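Glucose 1-dehydrogenase from Haloferax mediterranei catalyses the NAD(P)+-dependent oxidation of D-glucose and several other aldose sugars, preferring NADP+, with the help of a catalytic zinc ion. One contact in two of its structures: PDB 2B5W (chain A, 1.60 Å), residues L33-C38 and I352-V357, and PDB 2VWP (chain B, 2.01 Å), residues L33-D38 and I352-V357. One frame, after least-squares fit of the local backbone (RMSD 0.24 Å); residues are numbered along the deposited sequences.

Structure 1 (2B5W); sequences LRVGVC and IEFSTV. Engineered in segment 33-38: C38 (natural residue Asp). With ZN (zinc ion), chain C.
R34 and E353 face each other as a non-hydrogen-bonded antiparallel pair where strand 27-37 of the GroES-like part of the chain meets strand 349-353, close to the C-terminus. The arginine chain runs extended: its CB lies 3.7 Å from I352 O, CG rests 3.9 Å from E353 CA, CD comes within 4.0 Å of E353 OE2, and the guanidinium then grips that oxygen side-on, R34 NE at 2.8 Å and R34 NH2 at 2.9 Å from E353 OE2. Two donors thus hold this oxygen in a salt bridge, at the edge of the guanidinium and close to its plane. Next along the strand, V35 and I352 form the hydrogen-bonded pair, while F354 N donates to L33 O at 2.8 Å. L33 CD2 packs against S355 OG, a hydroxyl hydrogen-bonded to T32 O. Well away from segment 352-357, engineered C38 binds the catalytic zinc through SG at 2.3 Å, with H63 and E64 completing the protein ligands seen; it is also the N-cap of helix 39-46, its side chain capping a backbone N there.

Structure 2 (2VWP); sequences LRVGVD and IEFSTV.
Across the antiparallel non-hydrogen-bonded pair of R34 and E353, the arginine chain runs extended. R34 CB lies 3.9 Å from I352 O, CG rests 3.9 Å from E353 CA, CD comes within 4.2 Å of E353 OE1, and the guanidinium grips that oxygen side-on, with R34 NE at 2.9 Å and R34 NH2 at 2.7 Å from E353 OE1. Both donors of this salt bridge converge on a single oxygen, at the edge of the guanidinium and close to its plane. V35 and I352 follow as the hydrogen-bonded pair, and F354 N donates to L33 O at 2.7 Å. L33 CD2 packs against S355 OG, a hydroxyl hydrogen-bonded to T32 O. A modelled water donates to S355 O at 2.7 Å. Well away from segment 352-357, D38 is a ligand position of the catalytic zinc and the N-cap of helix 39-46; its CG stands anti to the backbone N (chi1 -175°), and OD2 caps the helix by accepting from the amide of T40.

How the two compare
The antiparallel pairing is common to both: the bonds between V35(A) and I352(A) and from F354(A) N to L33(A) O recur in chain B, as does the salt bridge of R34(A) with E353(A), matched by R34(B) with E353(B). The side chains of L33(A), R34(A), E353(A) and S355(A) and their counterparts in chain B keep their place within the error. The change lies at position 38, where engineered C38(A) stands against D38(B). Their CA atoms are 0.7 Å apart after superposition and their CB atoms 1.6 Å apart, yet SG of C38(A) and CG of D38(B) fall only 0.4 Å apart. The two side chains therefore reach nearly the same point by different routes, a sulfur in one and a carboxylate carbon in the other. OD1 of D38(B) has no counterpart in the side chain of C38(A); both residues are buried. Zinc occupies this place in both, but its position differs or is shifted, which may be connected with the exchange, although the two crystals differ in more than this.

Structure 1 (2B5W)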
loop_
_atom_site.group_PDB
_atom_site.type_symbol
_atom_site.label_atom_id
_atom_site.label_comp_id
_atom_site.label_asym_id
_atom_site.label_seq_id
_atom_site.Cartn_x
_atom_site.Cartn_y
_atom_site.Cartn_z
ATOM N N LEU A 33 14.736 17.127 30.184
ATOM C CA LEU A 33 15.483 16.088 30.909
ATOM C C LEU A 33 16.539 15.530 29.949
ATOM O O LEU A 33 17.721 15.746 30.147
ATOM C CB LEU A 33 14.559 14.981 31.437
ATOM C CG LEU A 33 13.594 15.468 32.502
ATOM C CD1 LEU A 33 12.485 14.445 32.650
ATOM C CD2 LEU A 33 14.280 15.666 33.820
ATOM N N ARG A 34 16.112 14.815 28.897
ATOM C CA ARG A 34 17.012 14.206 27.906
ATOM C C ARG A 34 16.464 14.362 26.512
ATOM O O ARG A 34 15.250 14.380 26.320
ATOM C CB ARG A 34 17.211 12.713 28.195
ATOM C CG ARG A 34 18.008 12.450 29.463
ATOM C CD ARG A 34 17.937 10.990 29.902
ATOM N NE ARG A 34 18.869 10.775 30.997
ATOM C CZ ARG A 34 19.358 9.607 31.304
ATOM N NH1 ARG A 34 18.935 8.519 30.686
ATOM N NH2 ARG A 34 20.277 9.515 32.282
ATOM N N VAL A 35 17.347 14.470 25.527
ATOM C CA VAL A 35 16.961 14.542 24.125
ATOM C C VAL A 35 17.821 13.573 23.349
ATOM O O VAL A 35 19.048 13.581 23.452
ATOM C CB VAL A 35 17.113 15.960 23.537
ATOM C CG1 VAL A 35 16.576 16.003 22.131
ATOM C CG2 VAL A 35 16.445 16.967 24.414
ATOM N N GLY A 36 17.192 12.671 22.620
ATOM C CA GLY A 36 17.871 11.715 21.795
ATOM C C GLY A 36 18.405 12.275 20.499
ATOM O O GLY A 36 18.024 13.352 20.053
ATOM N N VAL A 37 19.330 11.529 19.910
ATOM C CA VAL A 37 19.923 11.830 18.611
ATOM C C VAL A 37 19.633 10.647 17.687
ATOM O O VAL A 37 19.690 9.494 18.092
ATOM C CB VAL A 37 21.419 12.024 18.773
ATOM C CG1 VAL A 37 22.108 12.217 17.425
ATOM C CG2 VAL A 37 21.728 13.204 19.702
ATOM N N CYS A 38 19.176 10.894 16.465
ATOM C CA CYS A 38 19.021 9.800 15.495
ATOM C C CYS A 38 19.540 10.238 14.141
ATOM O O CYS A 38 20.064 11.340 13.992
ATOM C CB CYS A 38 17.580 9.307 15.365
ATOM S SG CYS A 38 16.489 10.341 14.346
ATOM N N ILE A 352 21.459 13.362 25.029
ATOM C CA ILE A 352 22.054 14.388 25.866
ATOM C C ILE A 352 21.139 14.667 27.042
ATOM O O ILE A 352 19.952 14.899 26.870
ATOM C CB ILE A 352 22.272 15.679 25.076
ATOM C CG1 ILE A 352 23.225 15.394 23.900
ATOM C CG2 ILE A 352 22.846 16.777 25.995
ATOM C CD1 ILE A 352 23.243 16.465 22.826
ATOM N N GLU A 353 21.711 14.670 28.234
ATOM C CA GLU A 353 21.002 14.950 29.460
ATOM C C GLU A 353 21.199 16.409 29.845
ATOM O O GLU A 353 22.323 16.824 30.149
ATOM C CB GLU A 353 21.484 14.043 30.585
ATOM C CG GLU A 353 20.761 14.298 31.907
ATOM C CD GLU A 353 21.022 13.223 32.901
ATOM O OE1 GLU A 353 22.040 13.310 33.603
ATOM O OE2 GLU A 353 20.174 12.318 33.003
ATOM N N PHE A 354 20.114 17.143 29.867
ATOM C CA PHE A 354 20.071 18.541 30.308
ATOM C C PHE A 354 19.846 18.716 31.808
ATOM O O PHE A 354 20.339 19.673 32.426
ATOM C CB PHE A 354 19.014 19.312 29.517
ATOM C CG PHE A 354 19.432 19.592 28.111
ATOM C CD1 PHE A 354 19.374 18.602 27.150
ATOM C CD2 PHE A 354 19.920 20.835 27.758
ATOM C CE1 PHE A 354 19.809 18.851 25.853
ATOM C CE2 PHE A 354 20.358 21.072 26.454
ATOM C CZ PHE A 354 20.305 20.075 25.531
ATOM N N SER A 355 19.099 17.784 32.396
ATOM C CA SER A 355 18.770 17.832 33.809
ATOM C C SER A 355 18.203 16.499 34.251
ATOM O O SER A 355 17.836 15.668 33.421
ATOM C CB SER A 355 17.767 18.940 34.075
ATOM O OG SER A 355 16.432 18.593 33.683
ATOM N N THR A 356 18.180 16.298 35.560
ATOM C CA THR A 356 17.547 15.144 36.173
ATOM C C THR A 356 16.230 15.562 36.811
ATOM O O THR A 356 15.962 16.741 37.051
ATOM C CB THR A 356 18.468 14.520 37.243
ATOM O OG1 THR A 356 18.762 15.509 38.215
ATOM C CG2 THR A 356 19.850 14.152 36.703
ATOM N N VAL A 357 15.385 14.582 37.097
ATOM C CA VAL A 357 14.069 14.899 37.612
ATOM C C VAL A 357 14.173 15.556 39.008
ATOM O O VAL A 357 14.996 15.149 39.827
ATOM C CB VAL A 357 13.170 13.657 37.664
ATOM C CG1 VAL A 357 11.844 14.021 38.316
ATOM C CG2 VAL A 357 12.926 13.093 36.238
HETATM ZN ZN ZN C . 14.773 10.797 15.790
#

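Structure 2 (2VWP)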
loop_
_atom_site.group_PDB
_atom_site.type_symbol
_atom_site.label_atom_id
_atom_site.label_comp_id
_atom_site.label_asym_id
_atom_site.label_seq_id
_atom_site.Cartn_x
_atom_site.Cartn_y
_atom_site.Cartn_z
ATOM N N LEU B 33 14.724 17.019 30.071
ATOM C CA LEU B 33 15.479 16.020 30.809
ATOM C C LEU B 33 16.553 15.449 29.890
ATOM O O LEU B 33 17.740 15.713 30.087
ATOM C CB LEU B 33 14.540 14.924 31.380
ATOM C CG LEU B 33 13.565 15.403 32.470
ATOM C CD1 LEU B 33 12.430 14.380 32.713
ATOM C CD2 LEU B 33 14.329 15.694 33.768
ATOM N N ARG B 34 16.115 14.720 28.863
ATOM C CA ARG B 34 17.000 14.033 27.935
ATOM C C ARG B 34 16.454 14.146 26.523
ATOM O O ARG B 34 15.240 14.191 26.311
ATOM C CB ARG B 34 17.155 12.557 28.330
ATOM C CG ARG B 34 18.109 12.332 29.494
ATOM C CD ARG B 34 18.038 10.907 30.012
ATOM N NE ARG B 34 18.939 10.752 31.153
ATOM C CZ ARG B 34 19.453 9.607 31.592
ATOM N NH1 ARG B 34 19.172 8.451 30.977
ATOM N NH2 ARG B 34 20.264 9.624 32.667
ATOM N N VAL B 35 17.358 14.254 25.554
ATOM C CA VAL B 35 16.965 14.277 24.157
ATOM C C VAL B 35 17.840 13.310 23.360
ATOM O O VAL B 35 19.081 13.391 23.382
ATOM C CB VAL B 35 17.023 15.697 23.512
ATOM C CG1 VAL B 35 16.512 15.635 22.077
ATOM C CG2 VAL B 35 16.184 16.734 24.310
ATOM N N GLY B 36 17.179 12.407 22.652
ATOM C CA GLY B 36 17.859 11.424 21.826
ATOM C C GLY B 36 18.413 12.070 20.563
ATOM O O GLY B 36 17.884 13.068 20.066
ATOM N N VAL B 37 19.495 11.484 20.063
ATOM C CA VAL B 37 20.057 11.832 18.784
ATOM C C VAL B 37 19.613 10.792 17.770
ATOM O O VAL B 37 19.605 9.596 18.046
ATOM C CB VAL B 37 21.601 11.882 18.824
ATOM C CG1 VAL B 37 22.178 12.048 17.410
ATOM C CG2 VAL B 37 22.087 12.993 19.743
ATOM N N ASP B 38 19.286 11.284 16.584
ATOM C CA ASP B 38 18.788 10.490 15.497
ATOM C C ASP B 38 19.557 10.826 14.215
ATOM O O ASP B 38 20.243 11.846 14.157
ATOM C CB ASP B 38 17.320 10.864 15.302
ATOM C CG ASP B 38 16.660 10.034 14.274
ATOM O OD1 ASP B 38 16.533 8.831 14.506
ATOM O OD2 ASP B 38 16.286 10.582 13.225
ATOM N N ILE B 352 21.448 13.239 24.985
ATOM C CA ILE B 352 22.054 14.278 25.818
ATOM C C ILE B 352 21.138 14.577 27.014
ATOM O O ILE B 352 19.934 14.803 26.843
ATOM C CB ILE B 352 22.362 15.571 25.000
ATOM C CG1 ILE B 352 23.275 15.213 23.803
ATOM C CG2 ILE B 352 22.940 16.675 25.915
ATOM C CD1 ILE B 352 23.198 16.190 22.593
ATOM N N GLU B 353 21.722 14.525 28.210
ATOM C CA GLU B 353 21.034 14.864 29.453
ATOM C C GLU B 353 21.214 16.345 29.800
ATOM O O GLU B 353 22.342 16.818 30.018
ATOM C CB GLU B 353 21.529 13.986 30.597
ATOM C CG GLU B 353 20.945 14.374 31.957
ATOM C CD GLU B 353 21.227 13.357 33.011
ATOM O OE1 GLU B 353 20.621 12.264 32.976
ATOM O OE2 GLU B 353 22.047 13.656 33.886
ATOM N N PHE B 354 20.093 17.058 29.830
ATOM C CA PHE B 354 20.054 18.483 30.181
ATOM C C PHE B 354 19.803 18.687 31.682
ATOM O O PHE B 354 20.349 19.606 32.288
ATOM C CB PHE B 354 18.995 19.227 29.340
ATOM C CG PHE B 354 19.414 19.466 27.909
ATOM C CD1 PHE B 354 19.406 18.427 26.981
ATOM C CD2 PHE B 354 19.832 20.737 27.493
ATOM C CE1 PHE B 354 19.800 18.646 25.654
ATOM C CE2 PHE B 354 20.219 20.956 26.186
ATOM C CZ PHE B 354 20.212 19.915 25.269
ATOM N N SER B 355 18.973 17.833 32.279
ATOM C CA SER B 355 18.725 17.879 33.723
ATOM C C SER B 355 18.226 16.531 34.210
ATOM O O SER B 355 17.952 15.634 33.413
ATOM C CB SER B 355 17.697 18.976 34.094
ATOM O OG SER B 355 16.410 18.684 33.557
ATOM N N THR B 356 18.097 16.411 35.527
ATOM C CA THR B 356 17.490 15.249 36.162
ATOM C C THR B 356 16.217 15.716 36.841
ATOM O O THR B 356 15.999 16.930 37.008
ATOM C CB THR B 356 18.449 14.600 37.179
ATOM O OG1 THR B 356 18.823 15.560 38.173
ATOM C CG2 THR B 356 19.699 14.102 36.479
ATOM N N VAL B 357 15.344 14.774 37.190
ATOM C CA VAL B 357 14.054 15.154 37.774
ATOM C C VAL B 357 14.270 15.829 39.136
ATOM O O VAL B 357 14.962 15.295 40.006
ATOM C CB VAL B 357 13.064 13.963 37.855
ATOM C CG1 VAL B 357 11.920 14.276 38.792
ATOM C CG2 VAL B 357 12.511 13.658 36.468
ATOM O OXT VAL B 357 13.781 16.943 39.359
HETATM O O HOH W 1 17.397 13.069 32.915
#